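High affinity transport system protein p37 (Mycoplasma hyorhinis, PDB 3EKI) is part of a high-affinity transport system and binds thiamine diphosphate, probably outside the cell membrane as a lipoprotein that hands it on for uptake. Local coordinates at residues K176-I181 against G310-T315; G217-K222 against T264-H269; K232-W235 against N241-R244. One frame throughout, in Å; residues are numbered along the deposited sequence. Where two conformers were deposited one is given.

Contact 1 (K176-I181 against G310-T315). With TPP (thiamine diphosphate), chain B.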
# COMPACT_ATOMS: atom_id res chain seq x y z
N LYS A 176 -1.55 -19.95 1.04
CA LYS A 176 -0.79 -21.16 0.72
C LYS A 176 0.07 -20.94 -0.52
O LYS A 176 1.18 -21.48 -0.57
CB LYS A 176 -1.76 -22.34 0.60
CG LYS A 176 -2.34 -22.69 1.97
CD LYS A 176 -3.48 -23.67 1.92
CE LYS A 176 -3.75 -24.30 3.28
NZ LYS A 176 -3.07 -25.61 3.44
N GLU A 177 -0.38 -20.16 -1.47
CA GLU A 177 0.42 -19.84 -2.65
C GLU A 177 1.61 -18.97 -2.28
O GLU A 177 2.71 -19.09 -2.81
CB GLU A 177 -0.47 -19.16 -3.68
CG GLU A 177 -1.53 -20.06 -4.30
CD GLU A 177 -0.84 -20.79 -5.45
OE1 GLU A 177 -0.26 -21.87 -5.21
OE2 GLU A 177 -0.86 -20.24 -6.58
N ILE A 178 1.43 -18.04 -1.34
CA ILE A 178 2.53 -17.24 -0.82
C ILE A 178 3.58 -18.15 -0.17
O ILE A 178 4.78 -17.97 -0.35
CB ILE A 178 2.03 -16.18 0.16
CG1 ILE A 178 1.20 -15.10 -0.55
CG2 ILE A 178 3.15 -15.57 0.97
CD1 ILE A 178 0.49 -14.14 0.37
N ASN A 179 3.13 -19.14 0.60
CA ASN A 179 4.06 -20.03 1.29
C ASN A 179 4.86 -20.87 0.31
O ASN A 179 6.03 -21.16 0.63
CB ASN A 179 3.30 -20.91 2.29
CG ASN A 179 2.87 -20.06 3.48
OD1 ASN A 179 3.49 -19.04 3.74
ND2 ASN A 179 1.84 -20.50 4.20
N LYS A 180 4.28 -21.24 -0.83
CA LYS A 180 5.00 -21.98 -1.85
C LYS A 180 6.13 -21.15 -2.43
O LYS A 180 7.14 -21.68 -2.89
CB LYS A 180 4.04 -22.42 -2.96
CG LYS A 180 4.65 -22.37 -4.36
CD LYS A 180 4.06 -23.45 -5.25
CE LYS A 180 3.24 -24.45 -4.45
NZ LYS A 180 1.81 -24.03 -4.33
N ILE A 181 5.97 -19.83 -2.39
CA ILE A 181 7.00 -18.93 -2.90
C ILE A 181 7.99 -18.49 -1.87
O ILE A 181 9.19 -18.27 -2.15
CB ILE A 181 6.29 -17.70 -3.56
CG1 ILE A 181 5.70 -18.03 -4.93
CG2 ILE A 181 7.20 -16.49 -3.65
CD1 ILE A 181 4.73 -16.96 -5.40
N GLY A 310 2.60 -9.61 0.60
CA GLY A 310 3.78 -9.69 -0.23
C GLY A 310 4.84 -8.64 0.00
O GLY A 310 5.60 -8.38 -0.94
N SER A 311 4.92 -8.06 1.20
CA SER A 311 5.90 -7.04 1.51
C SER A 311 7.32 -7.53 1.26
O SER A 311 8.22 -6.74 0.97
CB SER A 311 5.72 -6.60 2.96
OG SER A 311 5.76 -7.65 3.88
N PHE A 312 7.55 -8.84 1.32
CA PHE A 312 8.88 -9.38 1.04
C PHE A 312 9.32 -9.09 -0.39
O PHE A 312 10.50 -9.05 -0.74
CB PHE A 312 8.90 -10.89 1.34
CG PHE A 312 7.79 -11.67 0.70
CD1 PHE A 312 7.86 -12.03 -0.65
CD2 PHE A 312 6.66 -12.07 1.41
CE1 PHE A 312 6.86 -12.74 -1.26
CE2 PHE A 312 5.65 -12.77 0.79
CZ PHE A 312 5.73 -13.10 -0.55
N ALA A 313 8.36 -8.87 -1.28
CA ALA A 313 8.63 -8.65 -2.69
C ALA A 313 9.38 -7.35 -2.94
O ALA A 313 10.08 -7.29 -3.96
CB ALA A 313 7.36 -8.66 -3.52
N TRP A 314 9.29 -6.36 -2.08
CA TRP A 314 10.08 -5.14 -2.22
C TRP A 314 11.08 -4.95 -1.11
O TRP A 314 11.54 -3.83 -0.85
CB TRP A 314 9.13 -3.95 -2.30
CG TRP A 314 8.20 -3.67 -1.18
CD1 TRP A 314 8.49 -3.04 -0.01
CD2 TRP A 314 6.81 -4.03 -1.12
NE1 TRP A 314 7.36 -2.98 0.77
CE2 TRP A 314 6.32 -3.58 0.11
CE3 TRP A 314 5.95 -4.68 -2.00
CZ2 TRP A 314 5.00 -3.76 0.51
CZ3 TRP A 314 4.64 -4.86 -1.60
CH2 TRP A 314 4.18 -4.40 -0.38
N THR A 315 11.44 -6.04 -0.44
CA THR A 315 12.32 -6.04 0.71
C THR A 315 13.52 -6.90 0.33
O THR A 315 13.39 -8.11 0.17
CB THR A 315 11.67 -6.59 1.98
OG1 THR A 315 10.50 -5.80 2.32
CG2 THR A 315 12.62 -6.52 3.17
N1' TPP B . 5.96 -1.77 -4.14
C2' TPP B . 7.09 -1.04 -4.06
CM2 TPP B . 8.11 -1.13 -5.20
N3' TPP B . 7.32 -0.23 -3.00
C4' TPP B . 6.35 -0.08 -2.06
N4' TPP B . 6.56 0.78 -1.07
C5' TPP B . 5.19 -0.87 -2.10
C6' TPP B . 5.04 -1.73 -3.18
C7' TPP B . 4.08 -0.85 -1.04
N3 TPP B . 3.00 0.13 -1.25
C2 TPP B . 3.15 1.30 -1.86
S1 TPP B . 1.60 2.12 -1.92
C5 TPP B . 0.80 0.82 -1.08
C4 TPP B . 1.77 -0.10 -0.71
CM4 TPP B . 1.39 -1.49 -0.15
C6 TPP B . -0.67 0.84 -0.66
C7 TPP B . -0.88 1.75 0.55
O7 TPP B . -0.16 1.20 1.68
PA TPP B . 0.33 2.04 2.94
O1A TPP B . 1.29 1.21 3.70
O2A TPP B . 0.84 3.38 2.51
O3A TPP B . -0.95 2.40 3.79
PB TPP B . -1.63 1.51 4.93
O1B TPP B . -2.13 0.22 4.35
O2B TPP B . -2.81 2.41 5.46
O3B TPP B . -0.62 1.32 6.14

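Contact 2 (G217-K222 against T264-H269)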
# COMPACT_ATOMS: atom_id res chain seq x y z
N GLY A 217 -3.76 -6.78 3.04
CA GLY A 217 -2.88 -7.10 4.12
C GLY A 217 -2.74 -8.63 4.23
O GLY A 217 -3.32 -9.37 3.44
N MET A 218 -1.94 -9.01 5.21
CA MET A 218 -1.77 -10.45 5.45
C MET A 218 -1.41 -10.67 6.90
O MET A 218 -0.89 -9.78 7.57
CB MET A 218 -0.71 -11.04 4.55
CG MET A 218 0.69 -10.56 4.79
SD MET A 218 1.88 -11.30 3.66
CE MET A 218 1.90 -12.98 4.24
N ILE A 219 -1.69 -11.87 7.39
CA ILE A 219 -1.31 -12.26 8.73
C ILE A 219 -0.26 -13.38 8.64
O ILE A 219 -0.56 -14.37 8.00
CB ILE A 219 -2.52 -12.76 9.55
CG1 ILE A 219 -3.61 -11.69 9.67
CG2 ILE A 219 -2.10 -13.27 10.92
CD1 ILE A 219 -4.89 -12.07 10.34
N TRP A 220 0.85 -13.14 9.29
CA TRP A 220 1.95 -14.07 9.44
C TRP A 220 1.88 -14.75 10.80
O TRP A 220 1.45 -14.16 11.77
CB TRP A 220 3.29 -13.36 9.39
CG TRP A 220 3.67 -12.66 8.15
CD1 TRP A 220 3.43 -11.34 7.84
CD2 TRP A 220 4.37 -13.20 7.02
NE1 TRP A 220 3.94 -11.04 6.60
CE2 TRP A 220 4.53 -12.17 6.08
CE3 TRP A 220 4.90 -14.47 6.73
CZ2 TRP A 220 5.17 -12.34 4.86
CZ3 TRP A 220 5.53 -14.62 5.51
CH2 TRP A 220 5.66 -13.58 4.58
N ILE A 221 2.40 -15.99 10.83
CA ILE A 221 2.67 -16.72 12.05
C ILE A 221 4.09 -17.25 12.03
O ILE A 221 4.65 -17.46 10.96
CB ILE A 221 1.64 -17.84 12.28
CG1 ILE A 221 1.62 -18.90 11.20
CG2 ILE A 221 0.24 -17.19 12.45
CD1 ILE A 221 0.73 -20.10 11.53
N LYS A 222 4.64 -17.39 13.25
CA LYS A 222 6.04 -17.81 13.37
C LYS A 222 6.19 -18.73 14.57
O LYS A 222 5.58 -18.44 15.59
CB LYS A 222 6.96 -16.62 13.53
CG LYS A 222 8.40 -16.95 13.84
CD LYS A 222 9.05 -16.28 14.98
CE LYS A 222 8.25 -15.83 16.17
NZ LYS A 222 9.05 -15.22 17.23
N THR A 264 -10.44 -6.75 10.79
CA THR A 264 -11.66 -7.25 10.19
C THR A 264 -11.64 -8.78 10.01
O THR A 264 -12.62 -9.45 10.35
CB THR A 264 -11.89 -6.62 8.80
OG1 THR A 264 -12.10 -5.21 8.98
CG2 THR A 264 -13.13 -7.14 8.12
N ILE A 265 -10.54 -9.32 9.49
CA ILE A 265 -10.48 -10.79 9.34
C ILE A 265 -10.60 -11.52 10.69
O ILE A 265 -11.33 -12.51 10.80
CB ILE A 265 -9.17 -11.17 8.65
CG1 ILE A 265 -9.07 -10.66 7.19
CG2 ILE A 265 -8.95 -12.67 8.66
CD1 ILE A 265 -10.26 -10.98 6.33
N LEU A 266 -9.91 -11.02 11.70
CA LEU A 266 -9.93 -11.59 13.05
C LEU A 266 -11.30 -11.50 13.68
O LEU A 266 -11.75 -12.45 14.32
CB LEU A 266 -8.87 -10.91 13.93
CG LEU A 266 -7.42 -11.13 13.54
CD1 LEU A 266 -6.45 -10.40 14.45
CD2 LEU A 266 -7.07 -12.62 13.52
N LYS A 267 -11.96 -10.36 13.50
CA LYS A 267 -13.33 -10.23 13.97
C LYS A 267 -14.29 -11.15 13.24
O LYS A 267 -15.17 -11.76 13.88
CB LYS A 267 -13.78 -8.76 13.82
CG LYS A 267 -15.19 -8.51 14.35
CD LYS A 267 -15.13 -7.54 15.52
CE LYS A 267 -15.03 -6.09 15.08
NZ LYS A 267 -13.68 -5.49 15.33
N ASN A 268 -14.17 -11.32 11.93
CA ASN A 268 -15.03 -12.18 11.15
C ASN A 268 -14.78 -13.65 11.46
O ASN A 268 -15.70 -14.47 11.34
CB ASN A 268 -14.85 -11.93 9.65
CG ASN A 268 -15.45 -10.57 9.27
OD1 ASN A 268 -16.16 -9.97 10.08
ND2 ASN A 268 -15.16 -10.09 8.08
N HIS A 269 -13.56 -13.98 11.86
CA HIS A 269 -13.20 -15.36 12.18
C HIS A 269 -13.57 -15.72 13.61
O HIS A 269 -14.32 -16.66 13.85
CB HIS A 269 -11.70 -15.59 11.95
CG HIS A 269 -11.30 -17.03 11.98
ND1 HIS A 269 -11.70 -17.94 11.03
CD2 HIS A 269 -10.52 -17.72 12.86
CE1 HIS A 269 -11.20 -19.12 11.31
NE2 HIS A 269 -10.48 -19.02 12.42

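Contact 3 (K232-W235 against N241-R244)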
# COMPACT_ATOMS: atom_id res chain seq x y z
N LYS A 232 -2.29 -22.65 14.83
CA LYS A 232 -3.24 -23.14 13.84
C LYS A 232 -4.42 -23.79 14.55
O LYS A 232 -5.55 -23.59 14.11
CB LYS A 232 -2.57 -24.09 12.86
CG LYS A 232 -1.60 -23.37 11.91
CD LYS A 232 -0.85 -24.34 11.01
CE LYS A 232 0.40 -23.68 10.45
NZ LYS A 232 1.30 -24.64 9.74
N LYS A 233 -4.17 -24.54 15.61
CA LYS A 233 -5.27 -25.15 16.37
C LYS A 233 -6.16 -24.08 16.99
O LYS A 233 -7.39 -24.16 17.01
CB LYS A 233 -4.74 -26.08 17.47
CG LYS A 233 -5.82 -26.78 18.28
CD LYS A 233 -5.28 -27.99 19.04
CE LYS A 233 -6.28 -29.14 19.07
NZ LYS A 233 -5.97 -30.09 20.18
N ALA A 234 -5.55 -23.02 17.49
CA ALA A 234 -6.36 -21.97 18.11
C ALA A 234 -7.22 -21.27 17.07
O ALA A 234 -8.38 -20.92 17.27
CB ALA A 234 -5.46 -21.02 18.86
N TRP A 235 -6.62 -21.04 15.89
CA TRP A 235 -7.36 -20.48 14.78
C TRP A 235 -8.54 -21.36 14.40
O TRP A 235 -9.68 -20.94 14.28
CB TRP A 235 -6.43 -20.31 13.58
CG TRP A 235 -7.09 -19.84 12.34
CD1 TRP A 235 -7.59 -20.61 11.34
CD2 TRP A 235 -7.34 -18.47 11.94
NE1 TRP A 235 -8.13 -19.85 10.34
CE2 TRP A 235 -7.99 -18.54 10.69
CE3 TRP A 235 -7.08 -17.23 12.51
CZ2 TRP A 235 -8.40 -17.40 9.97
CZ3 TRP A 235 -7.49 -16.10 11.79
CH2 TRP A 235 -8.13 -16.21 10.55
N ASN A 241 -8.56 -16.10 22.84
CA ASN A 241 -7.66 -15.88 23.95
C ASN A 241 -6.32 -16.54 23.73
O ASN A 241 -5.27 -15.92 23.88
CB ASN A 241 -8.31 -16.42 25.23
CG ASN A 241 -7.41 -16.15 26.41
OD1 ASN A 241 -7.01 -15.01 26.63
ND2 ASN A 241 -7.11 -17.16 27.21
N THR A 242 -6.36 -17.80 23.32
CA THR A 242 -5.13 -18.54 23.09
C THR A 242 -4.35 -17.98 21.90
O THR A 242 -3.12 -17.82 21.98
CB THR A 242 -5.42 -20.03 22.87
OG1 THR A 242 -6.03 -20.54 24.08
CG2 THR A 242 -4.13 -20.77 22.62
N PHE A 243 -5.12 -17.68 20.85
CA PHE A 243 -4.51 -17.12 19.65
C PHE A 243 -3.80 -15.80 19.93
O PHE A 243 -2.60 -15.59 19.72
CB PHE A 243 -5.57 -16.96 18.57
CG PHE A 243 -5.03 -16.46 17.24
CD1 PHE A 243 -5.03 -15.12 16.93
CD2 PHE A 243 -4.54 -17.36 16.31
CE1 PHE A 243 -4.57 -14.72 15.70
CE2 PHE A 243 -4.06 -16.97 15.09
CZ PHE A 243 -4.05 -15.62 14.79
N ARG A 244 -4.58 -14.88 20.48
CA ARG A 244 -4.08 -13.56 20.84
C ARG A 244 -2.86 -13.61 21.76
O ARG A 244 -1.92 -12.83 21.58
CB ARG A 244 -5.19 -12.73 21.50
CG ARG A 244 -4.79 -11.30 21.82
CD ARG A 244 -4.96 -11.00 23.30
NE ARG A 244 -6.36 -10.95 23.69
CZ ARG A 244 -6.93 -11.78 24.56
NH1 ARG A 244 -6.21 -12.74 25.12
NH2 ARG A 244 -8.22 -11.66 24.85

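Contact 1 (K176-I181 against G310-T315)
Phe-312 reaches from a short 3-10 turn toward helix 170-184 and meets two of its isoleucines. CG2 of Ile-178 comes in at the ring edge, near its plane, 3.8 Å from CE2 of Phe-312 and almost as near to CZ. In Ile-178, CG1 lies beside the residue's own backbone N (chi1 -69°), which leaves CG2 anti to that N and turned to the aromatic. One helical turn further on, CG2 of Ile-181 approaches the ring obliquely, 4.5 Å from CE1 of Phe-312, a looser touch. Branched isoleucines suit such a helix face because they present a methyl close to the backbone. A large flat ring, in turn, can span two of them. The ring is covered from one face as well: CA of Gly-310 sits 3.7 Å above its plane, toward the rim. Gly-310 has a positive phi (66°), a backbone region that glycine enters more readily than other residues. The ring of Phe-182 also meets that of Phe-312, and OD1 of Asn-179 accepts a hydrogen bond from N of Ala-334, tying the helix to strand 331-337.

Behind Phe-312 the turn is held by O of Ser-311, which takes OG1 of Thr-315 at 2.8 Å and the backbone N of Trp-314 from opposite faces of its carbonyl plane. The same oxygen lies over one face of the Trp-314 indole. The other face carries the aminopyrimidine ring of thiamine diphosphate, whose C5' sits above the indole centre and whose C6' is 3.3 Å from CE3 of Trp-314. The turn thus joins apolar packing on helix 170-184 to Trp-314, a residue of the thiamine diphosphate pocket, in a protein of the periplasmic-binding-protein clan.

Contact 2 (G217-K222 against T264-H269)
Ile-219 meets Leu-266 and Ile-265 because its CG1 is set anti to the carbonyl carbon (chi1 -59°) and its chain then runs on extended (chi2 175°), carrying CD1 straight out from the strand. Leu-266 also has its CG anti to the carbonyl carbon (chi1 -66°), and CD2 is the branch that reaches the isoleucine. The arrangement is the helix-on-sheet layer of an alpha/beta domain: helix 256-269 lies over the mixed five-stranded sheet to which strand 217-223 belongs, as in the lobes of periplasmic binding proteins.

CD1 of Ile-219 lies 3.9 Å from CD2 of Leu-266 and 4.4 Å from CG2 of Ile-265, so a single methyl bridges two successive helix residues. Isoleucine suits the strand, where beta branching is well tolerated, while leucine, branched farther out, lets CD2 reach the strand although the CB of Leu-266 itself is not aimed at it. Phe-306 on the adjoining strand touches both Ile-219 and Leu-266 and extends this apolar patch. Met-218 and Trp-220, on either side of Ile-219, pack against each other instead, CE of Met-218 standing 3.3 Å above the indole plane of Trp-220, toward its rim.

Contact 3 (K232-W235 against N241-R244)
Phe-243 packs against Ala-234 and Trp-235 where helix 225-236 gives way, after a turn of three residues, to helix 240-245: two consecutive helices packed together across a short turn in the alpha/beta lobe. Alanine suits the point of closest approach, since its lone methyl lets the backbones come near. CB of Ala-234 is 3.9 Å from the backbone N of Phe-243.

Followed outward, the Phe-243 side chain begins at CB, which rests 4.1 Å from CB of Ala-234. CG is anti to the backbone N (chi1 -177°). Trp-235 has the same kind of first torsion, and the two aromatic side chains lie side by side, pointing the same way. Along one rim of the phenyl, CE2 comes to 4.0 Å from CE3 of Trp-235, and CZ at the tip is nearly as close to that same carbon. The rings meet obliquely, with planes at 51°, and the centroid of the indole's six-membered ring is 5.9 Å from that of the phenyl. Phe-270 meets both rings and Leu-335 of strand 331-337 touches both side chains, so this aromatic pair lies in the buried core.

NE1 of Trp-235 is hydrogen-bonded to O of Gly-165, and His-269 stacks on the Trp-235 ring. Threonine fits the border of the contact by its double nature: CG2 of Thr-242 lies 4.0 Å from CB of Ala-234, while OG1 bonds to OD2 of Asp-239 in the turn. On the second helix, Arg-244 uses NE for a salt bridge to Asp-280, which together with a second bond should fix the rotation of its flat end: NH1 of Arg-244 donates to OD1 of Asn-241 at 2.8 Å, with the acceptor nearly in the guanidinium plane.

In the fold
The three contacts belong to one lobe and step outward from the ligand. Contact 1 holds Trp-314 of the thiamine diphosphate pocket; in contact 2 the Ile-219 side chain is already about 13 Å from the ligand. The centres of contacts 1 and 2 are 16 Å apart, yet the two touch, CD2 of Phe-312 lying 3.6 Å from CH2 of Trp-220. Contacts 2 and 3 have centres 11 Å apart and share a core, with CD2 of Leu-266 packed 3.9 Å from CZ3 of Trp-235, and NE2 of His-269 probably hydrogen-bonded to O of Trp-235 (2.8 Å). Contacts 1 and 3 do not touch, their nearest atoms being about 7 Å apart.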